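Local coordinates for cellulosomal scaffoldin adaptor protein B (Acetivibrio cellulolyticus, PDB 4WI0) that uses this type II cohesin domain to bind the X-module–dockerin of the scaffoldin ScaA, joining scaffoldins in cellulosome assembly, at the interface of chains A and B. Residues are numbered along the deposited sequence; one frame, centred on the assembly and turned at random. Chains: chain A, Cellulosomal scaffoldin adaptor protein B; chain B, Cellulosomal scaffoldin.

The interface of chains A and B. Residues chain A 36, 138, 146, 150, 152; chain B 138-140, 143.
The ring of A:Phe146 lies against one turn of dockerin helix, touched by B:Leu139, B:Glu140 and B:Met143 from different directions. CG of B:Met143 sits over one face, 3.9 Å from the ring centroid and offset toward the rim, a CH-pi contact. Bends at chi2 and chi3 fold the thioether back, bringing the CE methyl to 4.0 Å from CB of A:Phe146 and close to CA of A:Gly150. At the far rim, CG of B:Glu140 meets CZ edge-on in the ring plane at 3.4 Å, the two side chains crossing nearly perpendicularly. The isobutyl group of B:Leu139 runs antiparallel past the ring, CD2 lying 3.7 Å from CE1, and the same CD2 methyl also packs against CB of A:Gln36.

Polar contacts flank this apolar patch. A:Gln36 reaches out with an extended chain, CG anti to the backbone N (chi1 180°), and its amide oxygen OE1 accepts a hydrogen bond from the backbone N of B:Leu139 at 2.9 Å. The bond is fairly straight (161° at H), with the donor tilted 32° from the carbonyl plane. The carboxylate of B:Glu140 extends beyond the phenyl rim toward A:Arg152; NE and OE2 are 4.0 Å apart, a long salt bridge with the guanidinium and carboxylate planes inclined to each other. CB of A:Asn138 lies over the guanidinium centre and may help to position it. A water links the backbone carbonyl oxygens (O) of A:Gly150 and B:Glu140.

In the cohesin, A:Gln36 and A:Phe146 project from strands 32-40 and 143-147, with A:Gly150 and A:Arg152 in the following loop; they receive the N-terminal turns of dockerin helix 139-146, whose first residues lie within the second calcium-binding loop of the dockerin, an EF-hand-like motif whose ligands include B:Asp130 and B:Asp141.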
# COMPACT_ATOMS: atom_id res chain seq x y z
N GLN A 36 1.58 8.40 -2.12
CA GLN A 36 0.38 8.46 -2.94
C GLN A 36 -0.28 9.80 -2.59
O GLN A 36 -0.39 10.14 -1.40
CB GLN A 36 -0.60 7.31 -2.63
CG GLN A 36 -1.87 7.34 -3.46
CD GLN A 36 -2.76 6.13 -3.28
OE1 GLN A 36 -2.57 5.31 -2.38
NE2 GLN A 36 -3.77 6.01 -4.14
N ASN A 138 -7.07 6.49 5.20
CA ASN A 138 -6.36 7.19 6.27
C ASN A 138 -5.43 8.30 5.75
O ASN A 138 -4.49 8.70 6.43
CB ASN A 138 -5.60 6.17 7.13
CG ASN A 138 -6.53 5.30 7.94
OD1 ASN A 138 -6.59 4.09 7.76
ND2 ASN A 138 -7.27 5.92 8.85
N PHE A 146 5.00 6.42 3.07
CA PHE A 146 5.41 5.13 3.65
C PHE A 146 6.90 5.09 3.97
O PHE A 146 7.69 5.79 3.34
CB PHE A 146 5.03 3.97 2.71
CG PHE A 146 3.56 3.81 2.55
CD1 PHE A 146 2.85 4.65 1.71
CD2 PHE A 146 2.86 2.86 3.28
CE1 PHE A 146 1.49 4.55 1.58
CE2 PHE A 146 1.49 2.75 3.16
CZ PHE A 146 0.80 3.60 2.31
N GLY A 150 7.58 -0.75 5.08
CA GLY A 150 6.31 -0.96 4.41
C GLY A 150 5.11 -0.44 5.18
O GLY A 150 3.98 -0.78 4.85
N ARG A 152 2.72 2.74 6.87
CA ARG A 152 2.23 4.08 6.62
C ARG A 152 2.74 4.98 7.72
O ARG A 152 2.74 4.61 8.89
CB ARG A 152 0.70 4.07 6.62
CG ARG A 152 0.05 5.42 6.32
CD ARG A 152 -1.45 5.26 6.17
NE ARG A 152 -2.07 4.73 7.38
CZ ARG A 152 -2.43 5.44 8.44
NH1 ARG A 152 -2.26 6.76 8.47
NH2 ARG A 152 -2.98 4.83 9.48
N SER B 138 -5.44 0.71 -2.37
CA SER B 138 -4.58 1.89 -2.41
C SER B 138 -3.13 1.45 -2.24
O SER B 138 -2.85 0.25 -2.26
CB SER B 138 -4.99 2.87 -1.30
OG SER B 138 -4.89 2.29 -0.01
N LEU B 139 -2.22 2.41 -2.08
CA LEU B 139 -0.79 2.09 -1.93
C LEU B 139 -0.51 1.24 -0.68
O LEU B 139 0.43 0.45 -0.68
CB LEU B 139 0.06 3.36 -1.90
CG LEU B 139 1.58 3.18 -1.90
CD1 LEU B 139 2.03 2.24 -3.02
CD2 LEU B 139 2.27 4.52 -2.03
N GLU B 140 -1.31 1.41 0.38
CA GLU B 140 -1.17 0.57 1.58
C GLU B 140 -1.19 -0.92 1.26
O GLU B 140 -0.37 -1.68 1.77
CB GLU B 140 -2.28 0.86 2.58
CG GLU B 140 -2.07 2.16 3.30
CD GLU B 140 -3.20 2.50 4.22
OE1 GLU B 140 -3.44 1.69 5.15
OE2 GLU B 140 -3.83 3.57 4.00
N MET B 143 2.02 -1.87 -0.51
CA MET B 143 3.18 -1.87 0.40
C MET B 143 3.16 -3.07 1.35
O MET B 143 4.22 -3.53 1.77
CB MET B 143 3.27 -0.57 1.20
CG MET B 143 3.55 0.68 0.37
SD MET B 143 5.09 0.65 -0.55
CE MET B 143 6.26 0.71 0.81
O HOH W 1 1.09 -0.82 4.33